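Local coordinates for protein EvdO2 (Micromonospora carbonacea, PDB 4XAB) that probably catalyses an oxidative cyclization in orthosomycin antibiotic biosynthesis, as a metal-dependent oxygenase of the phytanoyl-CoA dioxygenase type with a double-stranded beta-helix core, at residues R44-R49 / P73-P78; A100-A105 / R140-S145. All blocks are in the same frame, centred on the assembly; numbering follows the deposited sequence.

Contact 1: residues R44-R49 / P73-P78; sequences RLFVRR and PQIIKP
Phe46 CG and Ile75 CG1 both stand anti to the carbonyl carbon of their own residue, beside the backbone N (chi1 -71° and -59°), and Ile75 then runs out extended through chi2, 165°, so the two meet tip to tip. The terminal methyl CD1 of Ile75 lies over one face of the Phe46 ring in a CH-pi contact, 3.9 Å from the ring centroid and displaced toward the rim, with Phe46 CZ only 3.6 Å from that CD1. The Leu45 and Ile75 side chains cross obliquely, Leu45 CB lying 3.9 Å from Ile75 CD1. Phe46 is the first residue past helix 32-45 to leave helical angles, and here the helix end is laid on strand 74-76 of the antiparallel sheet of the double-stranded beta-helix fold. A flat aromatic side chain suits this place because it offers a face to the Ile75 methyl while also touching Ala115 and Leu117 of strand 110-118; an alanine here would remove that ring and would probably loosen the packing of the helix end on the sheet. Pro73 CB approaches Phe46 CE1 at 4.3 Å. Beyond the strand, rigid, apolar Pro78 offers its CB to Leu45 CD1 at 4.1 Å.

Contact 2: residues A100-A105 / R140-S145; sequences AFLDMA and RRRGLS
Both terminal nitrogens of Arg142 close on a single acceptor, the carbonyl oxygen of Leu102: NH2 donates to Leu102 O at 2.8 Å, nearly along the C=O axis, and NH1 to Leu102 O at 2.9 Å, in the carbonyl plane on a lone pair. The oxygen sits almost in the guanidinium plane, but serving two donors bends both bonds (N-H...O 145° and 141°). Arginine suits the place because its end can present two N-H groups to one oxygen, and its positive charge would favour the negative dipole end of helix 89-102, whose last residue is Leu102. The sulfur of Met104 lies over one face of the guanidinium, placed there by an extended chi2, while the bend at chi3 turns only CE; Met104 CG packs tightly, 3.2 Å from Arg142 NH2. This is a helix C-terminus docked on strand 139-149 of the curled antiparallel sheet of the double-stranded beta-helix. Beneath the polar grip, Leu102 crosses Leu144 obliquely, with Leu102 CG 3.8 Å from Leu144 CD2. Leu144 holds CG between its backbone N and carbonyl carbon (chi1 52°), the crowded position, and its CD2 lies 3.7 Å from Phe101 CB. Leu102 CD2 rests on the Gly143 backbone, 4.0 Å from Gly143 CA. Farther out, Phe101 stacks on Phe18 of helix 12-21, Asp103 forms salt bridges with Arg15 and Arg19, and Ser235 OG accepts from Arg142 N.

In the fold
From the N terminus, helix 12-21 and strand 23-26 lead into helix 32-45, whose end opens contact 1. The chain then runs through the small hairpin of strands 48-49 and 57-58 before strand 74-76 closes that loop of 23 intervening residues. Helix 89-102 follows and opens contact 2, which strand 139-149 closes after 34 more, strand 110-118 among them. The two loops therefore lie in series, neither nested nor crossed. Their centres are about 27 Å apart, on opposite sides of the chain's centre, without touching, yet each ties the C-terminal end of a helix to the same antiparallel sheet of the fold whose nickel ion is bound by His129, Asp131 and His215.

Contact 1: residues R44-R49 / P73-P78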
loop_
_atom_site.group_PDB
_atom_site.type_symbol
_atom_site.label_atom_id
_atom_site.label_comp_id
_atom_site.label_asym_id
_atom_site.label_seq_id
_atom_site.Cartn_x
_atom_site.Cartn_y
_atom_site.Cartn_z
ATOM N N ARG A 44 -7.920 -10.330 14.944
ATOM C CA ARG A 44 -9.213 -10.938 14.660
ATOM C C ARG A 44 -9.491 -11.032 13.160
ATOM O O ARG A 44 -10.130 -11.982 12.707
ATOM C CB ARG A 44 -10.331 -10.162 15.360
ATOM C CG ARG A 44 -11.717 -10.767 15.163
ATOM C CD ARG A 44 -11.750 -12.251 15.534
ATOM N NE ARG A 44 -12.193 -12.464 16.909
ATOM C CZ ARG A 44 -13.467 -12.552 17.275
ATOM N NH1 ARG A 44 -14.426 -12.442 16.365
ATOM N NH2 ARG A 44 -13.786 -12.748 18.549
ATOM N N LEU A 45 -9.005 -10.059 12.390
ATOM C CA LEU A 45 -9.177 -10.068 10.934
ATOM C C LEU A 45 -8.362 -11.172 10.279
ATOM O O LEU A 45 -8.800 -11.797 9.309
ATOM C CB LEU A 45 -8.764 -8.729 10.328
ATOM C CG LEU A 45 -9.744 -7.561 10.339
ATOM C CD1 LEU A 45 -9.062 -6.322 9.773
ATOM C CD2 LEU A 45 -10.994 -7.915 9.542
ATOM N N PHE A 46 -7.165 -11.392 10.814
ATOM C CA PHE A 46 -6.211 -12.322 10.235
ATOM C C PHE A 46 -5.952 -13.488 11.177
ATOM O O PHE A 46 -4.935 -13.526 11.870
ATOM C CB PHE A 46 -4.894 -11.618 9.924
ATOM C CG PHE A 46 -4.974 -10.667 8.767
ATOM C CD1 PHE A 46 -4.897 -11.140 7.464
ATOM C CD2 PHE A 46 -5.110 -9.303 8.978
ATOM C CE1 PHE A 46 -4.963 -10.266 6.389
ATOM C CE2 PHE A 46 -5.175 -8.427 7.903
ATOM C CZ PHE A 46 -5.106 -8.913 6.612
ATOM N N VAL A 47 -6.866 -14.442 11.190
ATOM C CA VAL A 47 -6.725 -15.578 12.086
ATOM C C VAL A 47 -5.802 -16.620 11.490
ATOM O O VAL A 47 -6.073 -17.149 10.416
ATOM C CB VAL A 47 -8.074 -16.224 12.390
ATOM C CG1 VAL A 47 -7.871 -17.459 13.243
ATOM C CG2 VAL A 47 -8.971 -15.224 13.094
ATOM N N ARG A 48 -4.704 -16.912 12.184
ATOM C CA ARG A 48 -3.851 -18.009 11.761
ATOM C C ARG A 48 -4.473 -19.311 12.260
ATOM O O ARG A 48 -4.676 -19.492 13.453
ATOM C CB ARG A 48 -2.421 -17.837 12.282
ATOM C CG ARG A 48 -1.389 -18.327 11.295
ATOM C CD ARG A 48 -0.413 -19.266 11.934
ATOM N NE ARG A 48 0.734 -18.563 12.488
ATOM C CZ ARG A 48 1.982 -18.749 12.074
ATOM N NH1 ARG A 48 2.234 -19.623 11.105
ATOM N NH2 ARG A 48 2.977 -18.070 12.632
ATOM N N ARG A 49 -4.806 -20.199 11.332
ATOM C CA ARG A 49 -5.610 -21.371 11.647
ATOM C C ARG A 49 -4.816 -22.641 11.378
ATOM O O ARG A 49 -4.113 -22.729 10.371
ATOM C CB ARG A 49 -6.909 -21.361 10.822
ATOM C CG ARG A 49 -7.775 -22.611 10.966
ATOM C CD ARG A 49 -9.143 -22.398 10.318
ATOM N NE ARG A 49 -9.958 -23.610 10.299
ATOM C CZ ARG A 49 -11.229 -23.639 9.908
ATOM N NH1 ARG A 49 -11.820 -22.519 9.518
ATOM N NH2 ARG A 49 -11.911 -24.780 9.914
ATOM N N PRO A 73 -1.347 -12.556 2.180
ATOM C CA PRO A 73 -2.619 -12.391 2.891
ATOM C C PRO A 73 -3.084 -10.940 2.893
ATOM O O PRO A 73 -2.362 -10.049 3.349
ATOM C CB PRO A 73 -2.289 -12.863 4.315
ATOM C CG PRO A 73 -1.162 -13.805 4.127
ATOM C CD PRO A 73 -0.340 -13.242 3.012
ATOM N N GLN A 74 -4.279 -10.697 2.384
ATOM C CA GLN A 74 -4.781 -9.336 2.356
ATOM C C GLN A 74 -6.292 -9.283 2.325
ATOM O O GLN A 74 -6.958 -10.208 1.861
ATOM C CB GLN A 74 -4.189 -8.569 1.165
ATOM C CG GLN A 74 -4.325 -9.226 -0.182
ATOM C CD GLN A 74 -3.238 -8.782 -1.148
ATOM O OE1 GLN A 74 -2.542 -9.606 -1.740
ATOM N NE2 GLN A 74 -3.085 -7.473 -1.307
ATOM N N ILE A 75 -6.822 -8.191 2.857
ATOM C CA ILE A 75 -8.255 -7.954 2.886
ATOM C C ILE A 75 -8.561 -6.617 2.229
ATOM O O ILE A 75 -8.139 -5.573 2.715
ATOM C CB ILE A 75 -8.794 -7.961 4.328
ATOM C CG1 ILE A 75 -8.498 -9.306 4.997
ATOM C CG2 ILE A 75 -10.276 -7.671 4.346
ATOM C CD1 ILE A 75 -8.663 -9.297 6.499
ATOM N N ILE A 76 -9.272 -6.646 1.108
ATOM C CA ILE A 76 -9.677 -5.403 0.468
ATOM C C ILE A 76 -10.869 -4.831 1.236
ATOM O O ILE A 76 -11.785 -5.558 1.614
ATOM C CB ILE A 76 -10.026 -5.604 -1.024
ATOM C CG1 ILE A 76 -10.438 -4.278 -1.666
ATOM C CG2 ILE A 76 -11.115 -6.647 -1.193
ATOM C CD1 ILE A 76 -9.384 -3.194 -1.548
ATOM N N LYS A 77 -10.829 -3.527 1.488
ATOM C CA LYS A 77 -11.867 -2.828 2.244
ATOM C C LYS A 77 -12.224 -3.501 3.573
ATOM O O LYS A 77 -13.373 -3.885 3.792
ATOM C CB LYS A 77 -13.119 -2.667 1.378
ATOM C CG LYS A 77 -12.905 -1.706 0.234
ATOM C CD LYS A 77 -14.091 -1.675 -0.726
ATOM C CE LYS A 77 -13.872 -0.639 -1.818
ATOM N NZ LYS A 77 -14.780 -0.833 -2.981
ATOM N N PRO A 78 -11.241 -3.613 4.483
ATOM C CA PRO A 78 -11.503 -4.234 5.787
ATOM C C PRO A 78 -12.526 -3.445 6.603
ATOM O O PRO A 78 -13.108 -3.980 7.551
ATOM C CB PRO A 78 -10.129 -4.220 6.460
ATOM C CG PRO A 78 -9.430 -3.051 5.827
ATOM C CD PRO A 78 -9.863 -3.098 4.396
#

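Contact 2: residues A100-A105 / R140-S145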
loop_
_atom_site.group_PDB
_atom_site.type_symbol
_atom_site.label_atom_id
_atom_site.label_comp_id
_atom_site.label_asym_id
_atom_site.label_seq_id
_atom_site.Cartn_x
_atom_site.Cartn_y
_atom_site.Cartn_z
ATOM N N ALA A 100 -3.655 17.789 1.635
ATOM C CA ALA A 100 -2.488 18.664 1.548
ATOM C C ALA A 100 -1.552 18.241 0.422
ATOM O O ALA A 100 -1.038 19.073 -0.327
ATOM C CB ALA A 100 -1.737 18.678 2.870
ATOM N N PHE A 101 -1.339 16.938 0.292
ATOM C CA PHE A 101 -0.391 16.433 -0.693
ATOM C C PHE A 101 -0.942 16.489 -2.123
ATOM O O PHE A 101 -0.173 16.616 -3.071
ATOM C CB PHE A 101 0.023 14.996 -0.368
ATOM C CG PHE A 101 1.062 14.887 0.730
ATOM C CD1 PHE A 101 1.344 15.961 1.556
ATOM C CD2 PHE A 101 1.747 13.699 0.930
ATOM C CE1 PHE A 101 2.298 15.854 2.565
ATOM C CE2 PHE A 101 2.703 13.580 1.933
ATOM C CZ PHE A 101 2.980 14.659 2.749
ATOM N N LEU A 102 -2.261 16.374 -2.279
ATOM C CA LEU A 102 -2.866 16.374 -3.611
ATOM C C LEU A 102 -3.408 17.739 -4.032
ATOM O O LEU A 102 -3.835 17.905 -5.171
ATOM C CB LEU A 102 -3.998 15.342 -3.687
ATOM C CG LEU A 102 -3.639 13.868 -3.498
ATOM C CD1 LEU A 102 -4.898 13.054 -3.314
ATOM C CD2 LEU A 102 -2.857 13.355 -4.691
ATOM N N ASP A 103 -3.394 18.704 -3.116
ATOM C CA ASP A 103 -4.011 20.014 -3.346
ATOM C C ASP A 103 -5.473 19.881 -3.749
ATOM O O ASP A 103 -5.941 20.535 -4.687
ATOM C CB ASP A 103 -3.253 20.803 -4.413
ATOM C CG ASP A 103 -1.926 21.316 -3.919
ATOM O OD1 ASP A 103 -1.897 21.933 -2.834
ATOM O OD2 ASP A 103 -0.910 21.085 -4.607
ATOM N N MET A 104 -6.187 19.032 -3.021
ATOM C CA MET A 104 -7.606 18.804 -3.254
ATOM C C MET A 104 -8.377 18.871 -1.954
ATOM O O MET A 104 -7.870 18.454 -0.912
ATOM C CB MET A 104 -7.831 17.445 -3.897
ATOM C CG MET A 104 -7.265 17.331 -5.267
ATOM S SD MET A 104 -7.521 15.653 -5.839
ATOM C CE MET A 104 -9.282 15.465 -5.568
ATOM N N ALA A 105 -9.599 19.398 -2.015
ATOM C CA ALA A 105 -10.464 19.430 -0.844
ATOM C C ALA A 105 -10.739 18.017 -0.372
ATOM O O ALA A 105 -10.891 17.112 -1.184
ATOM C CB ALA A 105 -11.790 20.162 -1.154
ATOM N N ARG A 140 -8.548 8.854 -15.859
ATOM C CA ARG A 140 -7.395 9.226 -15.054
ATOM C C ARG A 140 -7.859 9.721 -13.699
ATOM O O ARG A 140 -8.808 10.482 -13.599
ATOM C CB ARG A 140 -6.560 10.290 -15.776
ATOM C CG ARG A 140 -5.249 10.645 -15.071
ATOM C CD ARG A 140 -4.455 11.676 -15.862
ATOM N NE ARG A 140 -3.262 12.130 -15.145
ATOM C CZ ARG A 140 -3.232 13.186 -14.334
ATOM N NH1 ARG A 140 -4.332 13.900 -14.129
ATOM N NH2 ARG A 140 -2.103 13.529 -13.726
ATOM N N ARG A 141 -7.201 9.262 -12.640
ATOM C CA ARG A 141 -7.462 9.796 -11.309
ATOM C C ARG A 141 -6.143 10.277 -10.740
ATOM O O ARG A 141 -5.126 9.625 -10.947
ATOM C CB ARG A 141 -8.050 8.736 -10.375
ATOM C CG ARG A 141 -9.445 8.229 -10.731
ATOM C CD ARG A 141 -9.783 7.094 -9.768
ATOM N NE ARG A 141 -11.023 6.399 -10.095
ATOM C CZ ARG A 141 -12.199 6.676 -9.548
ATOM N NH1 ARG A 141 -12.311 7.659 -8.663
ATOM N NH2 ARG A 141 -13.273 5.978 -9.899
ATOM N N ARG A 142 -6.155 11.421 -10.063
ATOM C CA ARG A 142 -5.034 11.782 -9.203
ATOM C C ARG A 142 -5.215 11.053 -7.883
ATOM O O ARG A 142 -6.331 10.871 -7.411
ATOM C CB ARG A 142 -4.960 13.289 -8.994
ATOM C CG ARG A 142 -4.789 14.050 -10.289
ATOM C CD ARG A 142 -4.022 15.337 -10.094
ATOM N NE ARG A 142 -4.792 16.343 -9.370
ATOM C CZ ARG A 142 -4.443 16.846 -8.190
ATOM N NH1 ARG A 142 -3.329 16.441 -7.592
ATOM N NH2 ARG A 142 -5.204 17.767 -7.616
ATOM N N GLY A 143 -4.130 10.620 -7.271
ATOM C CA GLY A 143 -4.319 9.916 -6.023
ATOM C C GLY A 143 -3.053 9.441 -5.385
ATOM O O GLY A 143 -1.959 9.550 -5.945
ATOM N N LEU A 144 -3.213 8.880 -4.197
ATOM C CA LEU A 144 -2.066 8.362 -3.478
ATOM C C LEU A 144 -2.510 7.297 -2.492
ATOM O O LEU A 144 -3.714 7.078 -2.268
ATOM C CB LEU A 144 -1.321 9.503 -2.766
ATOM C CG LEU A 144 -2.092 10.464 -1.843
ATOM C CD1 LEU A 144 -2.536 9.798 -0.544
ATOM C CD2 LEU A 144 -1.234 11.682 -1.506
ATOM N N SER A 145 -1.520 6.640 -1.913
ATOM C CA SER A 145 -1.720 5.625 -0.887
ATOM C C SER A 145 -0.933 6.001 0.359
ATOM O O SER A 145 0.190 6.469 0.251
ATOM C CB SER A 145 -1.248 4.254 -1.366
ATOM O OG SER A 145 -2.048 3.809 -2.447
#